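Local atomic coordinates of GTPase HflX (PDB entry 2QTF), a protein that hydrolyses GTP specifically, with magnesium as cofactor, associates with the 50S ribosomal subunit and may act in protein synthesis or ribosome biogenesis. Residues Met1-Lys10 with Asn24-Leu33; Ser325-Ile333 with Leu343-Gln354. All coordinates share one frame; numbering follows the deposited sequence.

Interaction 1. Residues Met1-Lys10 with Asn24-Leu33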
loop_
_atom_site.group_PDB
_atom_site.type_symbol
_atom_site.label_atom_id
_atom_site.label_comp_id
_atom_site.label_asym_id
_atom_site.label_seq_id
_atom_site.Cartn_x
_atom_site.Cartn_y
_atom_site.Cartn_z
ATOM N N MET A 1 11.885 3.172 14.624
ATOM C CA MET A 1 11.449 3.325 13.180
ATOM C C MET A 1 10.868 4.748 13.064
ATOM O O MET A 1 10.748 5.412 14.113
ATOM C CB MET A 1 10.478 2.183 12.787
ATOM C CG MET A 1 9.366 2.592 11.865
ATOM S SD MET A 1 7.934 1.459 11.768
ATOM C CE MET A 1 7.454 1.303 13.509
ATOM N N LYS A 2 10.573 5.268 11.845
ATOM C CA LYS A 2 10.238 6.725 11.661
ATOM C C LYS A 2 8.921 7.002 12.281
ATOM O O LYS A 2 8.007 6.221 12.136
ATOM C CB LYS A 2 10.263 7.177 10.185
ATOM C CG LYS A 2 11.535 6.672 9.440
ATOM C CD LYS A 2 11.779 7.352 8.088
ATOM C CE LYS A 2 11.160 6.607 6.959
ATOM N NZ LYS A 2 11.330 7.407 5.628
ATOM N N THR A 3 8.806 8.158 12.955
ATOM C CA THR A 3 7.627 8.494 13.731
ATOM C C THR A 3 6.934 9.588 12.931
ATOM O O THR A 3 7.598 10.441 12.334
ATOM C CB THR A 3 8.043 9.082 15.114
ATOM O OG1 THR A 3 9.126 9.974 14.864
ATOM C CG2 THR A 3 8.663 7.933 16.032
ATOM N N ALA A 4 5.604 9.569 12.918
ATOM C CA ALA A 4 4.919 10.639 12.178
ATOM C C ALA A 4 3.874 11.265 13.094
ATOM O O ALA A 4 3.252 10.536 13.926
ATOM C CB ALA A 4 4.237 10.095 10.913
ATOM N N ALA A 5 3.660 12.568 12.907
ATOM C CA ALA A 5 2.447 13.245 13.379
ATOM C C ALA A 5 1.456 13.269 12.177
ATOM O O ALA A 5 1.836 13.787 11.112
ATOM C CB ALA A 5 2.784 14.758 13.806
ATOM N N LEU A 6 0.235 12.726 12.336
ATOM C CA LEU A 6 -0.716 12.606 11.185
ATOM C C LEU A 6 -1.899 13.578 11.391
ATOM O O LEU A 6 -2.544 13.532 12.426
ATOM C CB LEU A 6 -1.203 11.149 11.068
ATOM C CG LEU A 6 -2.337 10.841 10.071
ATOM C CD1 LEU A 6 -1.847 11.118 8.639
ATOM C CD2 LEU A 6 -2.830 9.340 10.319
ATOM N N PHE A 7 -2.174 14.434 10.415
ATOM C CA PHE A 7 -3.431 15.163 10.342
ATOM C C PHE A 7 -4.353 14.555 9.344
ATOM O O PHE A 7 -3.992 14.431 8.137
ATOM C CB PHE A 7 -3.154 16.627 9.916
ATOM C CG PHE A 7 -2.425 17.388 10.959
ATOM C CD1 PHE A 7 -3.102 18.333 11.730
ATOM C CD2 PHE A 7 -1.090 17.078 11.273
ATOM C CE1 PHE A 7 -2.416 19.027 12.718
ATOM C CE2 PHE A 7 -0.405 17.745 12.291
ATOM C CZ PHE A 7 -1.098 18.744 13.020
ATOM N N VAL A 8 -5.562 14.208 9.789
ATOM C CA VAL A 8 -6.504 13.445 8.948
ATOM C C VAL A 8 -7.954 13.636 9.458
ATOM O O VAL A 8 -8.145 13.707 10.672
ATOM C CB VAL A 8 -6.111 11.886 8.947
ATOM C CG1 VAL A 8 -6.187 11.284 10.335
ATOM C CG2 VAL A 8 -6.945 11.049 7.984
ATOM N N SER A 9 -8.941 13.642 8.575
ATOM C CA SER A 9 -10.372 13.714 9.013
ATOM C C SER A 9 -10.773 12.376 9.672
ATOM O O SER A 9 -10.132 11.300 9.422
ATOM C CB SER A 9 -11.224 13.906 7.772
ATOM O OG SER A 9 -11.234 12.663 7.031
ATOM N N LYS A 10 -11.854 12.346 10.479
ATOM C CA LYS A 10 -12.199 11.094 11.120
ATOM C C LYS A 10 -12.657 10.092 10.102
ATOM O O LYS A 10 -12.495 8.903 10.317
ATOM C CB LYS A 10 -13.220 11.282 12.281
ATOM C CG LYS A 10 -12.491 11.673 13.596
ATOM C CD LYS A 10 -12.187 10.394 14.399
ATOM C CE LYS A 10 -11.128 10.569 15.425
ATOM N NZ LYS A 10 -10.761 9.259 15.996
ATOM N N ASN A 24 6.139 2.673 6.145
ATOM C CA ASN A 24 7.157 2.385 7.175
ATOM C C ASN A 24 7.261 3.509 8.264
ATOM O O ASN A 24 8.360 3.789 8.774
ATOM C CB ASN A 24 8.523 2.126 6.495
ATOM C CG ASN A 24 8.586 0.645 5.732
ATOM O OD1 ASN A 24 7.626 -0.149 5.793
ATOM N ND2 ASN A 24 9.734 0.354 5.000
ATOM N N TYR A 25 6.146 4.188 8.568
ATOM C CA TYR A 25 6.141 5.185 9.693
ATOM C C TYR A 25 5.285 4.621 10.816
ATOM O O TYR A 25 4.299 3.944 10.552
ATOM C CB TYR A 25 5.532 6.541 9.282
ATOM C CG TYR A 25 6.386 7.298 8.324
ATOM C CD1 TYR A 25 7.378 8.177 8.754
ATOM C CD2 TYR A 25 6.194 7.151 6.966
ATOM C CE1 TYR A 25 8.183 8.885 7.792
ATOM C CE2 TYR A 25 7.031 7.803 6.044
ATOM C CZ TYR A 25 7.957 8.643 6.429
ATOM O OH TYR A 25 8.661 9.228 5.395
ATOM N N LYS A 26 5.665 4.918 12.072
ATOM C CA LYS A 26 4.815 4.740 13.235
ATOM C C LYS A 26 4.002 6.040 13.507
ATOM O O LYS A 26 4.588 7.106 13.580
ATOM C CB LYS A 26 5.725 4.427 14.453
ATOM C CG LYS A 26 4.876 4.163 15.750
ATOM C CD LYS A 26 5.737 3.733 17.006
ATOM C CE LYS A 26 4.796 3.128 18.170
ATOM N NZ LYS A 26 5.578 2.260 19.213
ATOM N N VAL A 27 2.679 5.977 13.602
ATOM C CA VAL A 27 1.892 7.178 13.829
ATOM C C VAL A 27 1.940 7.467 15.293
ATOM O O VAL A 27 1.429 6.636 16.098
ATOM C CB VAL A 27 0.454 6.969 13.494
ATOM C CG1 VAL A 27 -0.384 8.276 13.809
ATOM C CG2 VAL A 27 0.304 6.480 11.922
ATOM N N THR A 28 2.606 8.550 15.672
ATOM C CA THR A 28 2.710 8.810 17.115
ATOM C C THR A 28 1.809 9.876 17.640
ATOM O O THR A 28 1.677 9.995 18.857
ATOM C CB THR A 28 4.111 8.985 17.641
ATOM O OG1 THR A 28 4.774 10.054 16.960
ATOM C CG2 THR A 28 4.930 7.655 17.510
ATOM N N SER A 29 1.210 10.673 16.759
ATOM C CA SER A 29 0.086 11.479 17.182
ATOM C C SER A 29 -0.804 11.763 16.011
ATOM O O SER A 29 -0.355 11.646 14.864
ATOM C CB SER A 29 0.613 12.778 17.781
ATOM O OG SER A 29 1.379 13.421 16.840
ATOM N N ILE A 30 -2.054 12.121 16.286
ATOM C CA ILE A 30 -3.071 12.204 15.285
ATOM C C ILE A 30 -3.951 13.405 15.607
ATOM O O ILE A 30 -4.424 13.564 16.751
ATOM C CB ILE A 30 -3.981 10.952 15.238
ATOM C CG1 ILE A 30 -3.160 9.687 15.098
ATOM C CG2 ILE A 30 -5.009 11.032 14.131
ATOM C CD1 ILE A 30 -3.957 8.344 15.224
ATOM N N TYR A 31 -4.247 14.202 14.600
ATOM C CA TYR A 31 -5.071 15.381 14.841
ATOM C C TYR A 31 -6.047 15.410 13.739
ATOM O O TYR A 31 -5.696 14.922 12.647
ATOM C CB TYR A 31 -4.196 16.609 14.759
ATOM C CG TYR A 31 -3.069 16.629 15.735
ATOM C CD1 TYR A 31 -3.248 17.099 17.052
ATOM C CD2 TYR A 31 -1.775 16.250 15.348
ATOM C CE1 TYR A 31 -2.159 17.111 17.970
ATOM C CE2 TYR A 31 -0.711 16.278 16.222
ATOM C CZ TYR A 31 -0.932 16.720 17.562
ATOM O OH TYR A 31 0.138 16.805 18.426
ATOM N N LYS A 32 -7.258 15.973 13.959
ATOM C CA LYS A 32 -8.160 16.224 12.852
ATOM C C LYS A 32 -7.565 17.260 11.864
ATOM O O LYS A 32 -6.667 17.960 12.228
ATOM C CB LYS A 32 -9.553 16.720 13.409
ATOM C CG LYS A 32 -10.262 15.596 14.128
ATOM C CD LYS A 32 -11.654 16.023 14.598
ATOM C CE LYS A 32 -12.271 14.943 15.466
ATOM N NZ LYS A 32 -13.646 14.654 14.876
ATOM N N LEU A 33 -8.082 17.393 10.632
ATOM C CA LEU A 33 -7.679 18.512 9.803
ATOM C C LEU A 33 -8.119 19.833 10.431
ATOM O O LEU A 33 -9.125 19.886 11.184
ATOM C CB LEU A 33 -8.226 18.428 8.360
ATOM C CG LEU A 33 -7.885 17.153 7.538
ATOM C CD1 LEU A 33 -8.698 17.170 6.239
ATOM C CD2 LEU A 33 -6.375 17.146 7.283
#
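Phe7 and Tyr31 form an offset stack near the C-terminal ends of two parallel strands. Their ring centroids are 4.8 Å apart and the planes differ by 26°. Tyr31 CD2 lies over one face of Phe7, displaced toward the rim, and Tyr31 CB makes a CH-pi contact with the same ring. Tyr31 OH is hydrogen-bonded to Lys47 NZ of helix 45-52. At the other end the Lys2 chain crosses the Tyr25 ring at a slant. Lys2 CG stands anti to the carbonyl carbon (chi1 -47°), and the chain then bends at chi3. This brings its methylenes to ring carbons CD1, CE1 and CZ, and Lys2 CB comes to 3.4 Å from Tyr25 CD1. Lys2 CE meets Tyr25 CE1 and CZ, and Tyr25 CB touches Ala4 CB. An alanine in place of Tyr25 would probably leave the Lys2 chain without the ring it lies against and open a gap beside Val20. Val27 CG1 packs on Leu6 CB at 4.1 Å. Val8 CG1 and Ile30 CG2 lie side by side. Ser29 OG is buried against Ala5 CB with no polar partner in the model.

The backbones are joined in parallel register, with a beta bulge at Thr28 that shifts the pairing by one residue. Ala4 O accepts from Thr28 N at 2.7 Å and more weakly from Ser29 N. Beyond the bulge, Leu6 N bonds to Ser29 O at 2.8 Å.

Helix 13-22 links the strands as a beta-alpha-beta unit. It packs on the sheet face of Tyr25 and Val27 and also touches Val8 just beyond strand 2-7. Helix 45-52 packs on the face of Ala5 and Phe7. Strand 2-7 pairs on its other side with strand 59-62, and strand 25-31 is an outer strand of this four-stranded parallel sheet.

Interaction 2. Residues Ser325-Ile333 with Leu343-Gln354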
loop_
_atom_site.group_PDB
_atom_site.type_symbol
_atom_site.label_atom_id
_atom_site.label_comp_id
_atom_site.label_asym_id
_atom_site.label_seq_id
_atom_site.Cartn_x
_atom_site.Cartn_y
_atom_site.Cartn_z
ATOM N N SER A 325 -9.973 -18.297 -12.315
ATOM C CA SER A 325 -9.399 -19.596 -12.250
ATOM C C SER A 325 -7.917 -19.489 -12.526
ATOM O O SER A 325 -7.539 -18.806 -13.451
ATOM C CB SER A 325 -10.065 -20.469 -13.359
ATOM O OG SER A 325 -9.723 -21.804 -13.152
ATOM N N PRO A 326 -7.044 -20.253 -11.787
ATOM C CA PRO A 326 -7.338 -21.214 -10.731
ATOM C C PRO A 326 -7.279 -20.586 -9.313
ATOM O O PRO A 326 -6.271 -19.987 -8.915
ATOM C CB PRO A 326 -6.227 -22.231 -10.894
ATOM C CG PRO A 326 -5.051 -21.460 -11.331
ATOM C CD PRO A 326 -5.624 -20.253 -12.128
ATOM N N ILE A 327 -8.338 -20.778 -8.591
ATOM C CA ILE A 327 -8.375 -20.519 -7.172
ATOM C C ILE A 327 -7.756 -21.807 -6.512
ATOM O O ILE A 327 -8.298 -22.931 -6.651
ATOM C CB ILE A 327 -9.811 -20.290 -6.712
ATOM C CG1 ILE A 327 -10.356 -18.968 -7.261
ATOM C CG2 ILE A 327 -9.945 -20.118 -5.170
ATOM C CD1 ILE A 327 -9.691 -17.591 -6.741
ATOM N N PHE A 328 -6.681 -21.619 -5.780
ATOM C CA PHE A 328 -6.059 -22.731 -4.990
ATOM C C PHE A 328 -6.936 -23.159 -3.840
ATOM O O PHE A 328 -7.257 -24.325 -3.657
ATOM C CB PHE A 328 -4.681 -22.317 -4.528
ATOM C CG PHE A 328 -3.959 -23.418 -3.865
ATOM C CD1 PHE A 328 -3.415 -24.457 -4.640
ATOM C CD2 PHE A 328 -3.861 -23.469 -2.455
ATOM C CE1 PHE A 328 -2.782 -25.531 -4.020
ATOM C CE2 PHE A 328 -3.207 -24.558 -1.811
ATOM C CZ PHE A 328 -2.706 -25.586 -2.604
ATOM N N ASP A 329 -7.349 -22.205 -3.018
ATOM C CA ASP A 329 -8.259 -22.496 -1.955
ATOM C C ASP A 329 -8.705 -21.213 -1.341
ATOM O O ASP A 329 -8.175 -20.157 -1.689
ATOM C CB ASP A 329 -7.522 -23.298 -0.852
ATOM C CG ASP A 329 -8.490 -24.251 -0.103
ATOM O OD1 ASP A 329 -9.721 -24.005 -0.185
ATOM O OD2 ASP A 329 -8.014 -25.225 0.510
ATOM N N VAL A 330 -9.680 -21.306 -0.449
ATOM C CA VAL A 330 -10.248 -20.184 0.296
ATOM C C VAL A 330 -10.273 -20.593 1.764
ATOM O O VAL A 330 -10.965 -21.596 2.080
ATOM C CB VAL A 330 -11.715 -19.819 -0.223
ATOM C CG1 VAL A 330 -12.215 -18.619 0.504
ATOM C CG2 VAL A 330 -11.707 -19.410 -1.714
ATOM N N ILE A 331 -9.508 -19.906 2.641
ATOM C CA ILE A 331 -9.452 -20.244 4.090
ATOM C C ILE A 331 -9.761 -19.037 4.977
ATOM O O ILE A 331 -9.432 -17.931 4.643
ATOM C CB ILE A 331 -8.109 -20.926 4.479
ATOM C CG1 ILE A 331 -6.937 -19.969 4.170
ATOM C CG2 ILE A 331 -7.955 -22.163 3.491
ATOM C CD1 ILE A 331 -5.487 -20.462 4.516
ATOM N N PRO A 332 -10.369 -19.276 6.127
ATOM C CA PRO A 332 -10.522 -18.216 7.109
ATOM C C PRO A 332 -9.377 -18.227 8.062
ATOM O O PRO A 332 -8.968 -19.344 8.557
ATOM C CB PRO A 332 -11.801 -18.647 7.866
ATOM C CG PRO A 332 -11.711 -20.265 7.798
ATOM C CD PRO A 332 -11.011 -20.570 6.519
ATOM N N ILE A 333 -8.858 -17.054 8.372
ATOM C CA ILE A 333 -7.799 -16.976 9.360
ATOM C C ILE A 333 -7.995 -15.746 10.210
ATOM O O ILE A 333 -8.778 -14.831 9.851
ATOM C CB ILE A 333 -6.378 -16.789 8.686
ATOM C CG1 ILE A 333 -6.380 -15.452 7.867
ATOM C CG2 ILE A 333 -6.044 -18.043 7.825
ATOM C CD1 ILE A 333 -4.957 -15.062 7.275
ATOM N N LEU A 343 -3.312 -24.047 9.470
ATOM C CA LEU A 343 -3.918 -24.271 8.138
ATOM C C LEU A 343 -3.278 -23.427 7.049
ATOM O O LEU A 343 -3.017 -23.920 5.955
ATOM C CB LEU A 343 -5.466 -23.988 8.157
ATOM C CG LEU A 343 -6.272 -24.110 6.841
ATOM C CD1 LEU A 343 -6.184 -25.484 6.218
ATOM C CD2 LEU A 343 -7.783 -23.677 7.121
ATOM N N LEU A 344 -3.045 -22.168 7.343
ATOM C CA LEU A 344 -2.497 -21.234 6.353
ATOM C C LEU A 344 -1.059 -21.779 5.992
ATOM O O LEU A 344 -0.691 -21.914 4.799
ATOM C CB LEU A 344 -2.313 -19.886 7.067
ATOM C CG LEU A 344 -1.421 -18.841 6.295
ATOM C CD1 LEU A 344 -2.067 -18.491 4.988
ATOM C CD2 LEU A 344 -1.139 -17.514 7.113
ATOM N N ARG A 345 -0.247 -22.052 7.020
ATOM C CA ARG A 345 1.042 -22.768 6.763
ATOM C C ARG A 345 0.940 -23.971 5.902
ATOM O O ARG A 345 1.679 -24.079 4.933
ATOM C CB ARG A 345 1.725 -23.130 8.159
ATOM C CG ARG A 345 3.084 -23.952 8.027
ATOM C CD ARG A 345 3.562 -24.358 9.480
ATOM N NE ARG A 345 4.763 -25.198 9.365
ATOM C CZ ARG A 345 4.708 -26.464 9.080
ATOM N NH1 ARG A 345 3.497 -27.029 8.943
ATOM N NH2 ARG A 345 5.840 -27.165 9.010
ATOM N N ASP A 346 0.069 -24.958 6.234
ATOM C CA ASP A 346 -0.044 -26.133 5.453
ATOM C C ASP A 346 -0.507 -25.852 3.986
ATOM O O ASP A 346 -0.087 -26.520 3.032
ATOM C CB ASP A 346 -1.061 -27.052 6.056
ATOM C CG ASP A 346 -0.556 -27.693 7.412
ATOM O OD1 ASP A 346 0.674 -27.681 7.569
ATOM O OD2 ASP A 346 -1.410 -28.090 8.225
ATOM N N LYS A 347 -1.428 -24.923 3.834
ATOM C CA LYS A 347 -1.850 -24.601 2.441
ATOM C C LYS A 347 -0.733 -23.929 1.616
ATOM O O LYS A 347 -0.575 -24.254 0.457
ATOM C CB LYS A 347 -3.077 -23.700 2.432
ATOM C CG LYS A 347 -4.278 -24.401 3.034
ATOM C CD LYS A 347 -4.789 -25.447 1.997
ATOM C CE LYS A 347 -5.928 -26.314 2.651
ATOM N NZ LYS A 347 -6.382 -27.032 1.473
ATOM N N ILE A 348 0.067 -23.089 2.220
ATOM C CA ILE A 348 1.245 -22.543 1.527
ATOM C C ILE A 348 2.266 -23.590 1.136
ATOM O O ILE A 348 2.751 -23.640 -0.002
ATOM C CB ILE A 348 1.894 -21.479 2.391
ATOM C CG1 ILE A 348 0.948 -20.219 2.365
ATOM C CG2 ILE A 348 3.252 -21.094 1.803
ATOM C CD1 ILE A 348 1.330 -19.259 3.445
ATOM N N TYR A 349 2.541 -24.508 2.066
ATOM C CA TYR A 349 3.332 -25.693 1.695
ATOM C C TYR A 349 2.705 -26.473 0.519
ATOM O O TYR A 349 3.378 -26.899 -0.435
ATOM C CB TYR A 349 3.529 -26.675 2.930
ATOM C CG TYR A 349 4.452 -27.823 2.548
ATOM C CD1 TYR A 349 5.856 -27.603 2.450
ATOM C CD2 TYR A 349 3.953 -29.076 2.304
ATOM C CE1 TYR A 349 6.728 -28.651 2.097
ATOM C CE2 TYR A 349 4.805 -30.157 1.953
ATOM C CZ TYR A 349 6.177 -29.927 1.856
ATOM O OH TYR A 349 6.998 -30.958 1.499
ATOM N N GLN A 350 1.426 -26.719 0.558
ATOM C CA GLN A 350 0.851 -27.538 -0.495
ATOM C C GLN A 350 0.901 -26.777 -1.824
ATOM O O GLN A 350 1.068 -27.349 -2.884
ATOM C CB GLN A 350 -0.616 -27.824 -0.224
ATOM C CG GLN A 350 -1.004 -28.814 0.930
ATOM C CD GLN A 350 -2.506 -28.633 1.388
ATOM O OE1 GLN A 350 -3.406 -28.365 0.545
ATOM N NE2 GLN A 350 -2.753 -28.742 2.718
ATOM N N LEU A 351 0.726 -25.455 -1.767
ATOM C CA LEU A 351 0.818 -24.631 -3.013
ATOM C C LEU A 351 2.243 -24.719 -3.536
ATOM O O LEU A 351 2.471 -24.889 -4.729
ATOM C CB LEU A 351 0.445 -23.173 -2.653
ATOM C CG LEU A 351 0.553 -22.054 -3.720
ATOM C CD1 LEU A 351 -0.154 -22.471 -5.015
ATOM C CD2 LEU A 351 -0.186 -20.822 -2.981
ATOM N N ALA A 352 3.201 -24.612 -2.640
ATOM C CA ALA A 352 4.640 -24.593 -2.987
ATOM C C ALA A 352 5.051 -25.953 -3.629
ATOM O O ALA A 352 5.756 -26.008 -4.659
ATOM C CB ALA A 352 5.523 -24.226 -1.798
ATOM N N THR A 353 4.489 -27.023 -3.088
ATOM C CA THR A 353 4.599 -28.378 -3.657
ATOM C C THR A 353 3.920 -28.458 -5.021
ATOM O O THR A 353 4.550 -28.914 -5.979
ATOM C CB THR A 353 3.940 -29.429 -2.695
ATOM O OG1 THR A 353 4.606 -29.316 -1.424
ATOM C CG2 THR A 353 4.155 -30.829 -3.239
ATOM N N GLN A 354 2.655 -28.022 -5.134
ATOM C CA GLN A 354 2.056 -27.940 -6.458
ATOM C C GLN A 354 2.887 -27.182 -7.535
ATOM O O GLN A 354 3.050 -27.669 -8.689
ATOM C CB GLN A 354 0.635 -27.434 -6.389
ATOM C CG GLN A 354 0.041 -27.107 -7.749
ATOM C CD GLN A 354 -1.381 -26.583 -7.619
ATOM O OE1 GLN A 354 -2.225 -27.200 -6.966
ATOM N NE2 GLN A 354 -1.656 -25.448 -8.238
#
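Phe328 pushes its ring against one side of helix 343-354 and has more of its surface covered by the helix than any other residue of the strand. Its CG is anti to the backbone N (chi1 -174°), which sends the ring out from the strand to the helix. Leu351 CB sits over one ring face, 4.0 Å from the ring centroid and 14° off the normal. Leu351 CD1 covers the same ring at Phe328 CD1. Gln350 CB meets the ring edge near its plane.

Ile331 CD1 reaches Leu344 CA at 3.6 Å, while Ile331 CB meets Leu343 CD2. Ile333 CG2 rests on Leu344 CB. Leu344 and Ile333 also pack on Leu195 of helix 192-200. Ile331, Ile333, Leu344 and Leu351 are all buried.

Strand 327-332 is an edge strand of the mixed sheet of the P-loop GTPase domain. Helix 341-355 follows it; its segment 343-354 runs back at 165° to strand 327-332, the axes approaching to 9.7 Å. Within the sheet the strand is hydrogen-bonded to its parallel neighbour, strand 295-300.

The polar side is only partly buried. Lys347 bends at chi2 and crosses to Asp329, where Lys347 NZ and Asp329 OD2 form a salt bridge at 2.6 Å. Asp329 OD1 accepts from Val330 N, which helps fix the carboxylate's rotation. Lys347 NZ also bonds weakly to Gln350 OE1. Gln354 is exposed, yet its OE1 meets the ring edge, 3.4 Å from Phe328 CE1.

Overall arrangement
Interaction 1 belongs to the N-terminal part of the chain and interaction 2 to the GTPase domain. They lie on opposite sides of the chain's centre, with their own centres 36 Å apart and nearest atoms about 19 Å apart. One side chain of each comes near residues predicted or inferred to bind GTP. The side chain of Asn24 is about 5 Å from that of Ser215 and about 6 Å from that of Asp232, both predicted to bind GTP. Asp232 and His97 form a cadmium site in this structure. The Ile333 side chain is about 3 Å from that of Asn300, an inferred GTP-binding residue. The side chain of Lys2 is about 5 Å from a bound cadmium ion.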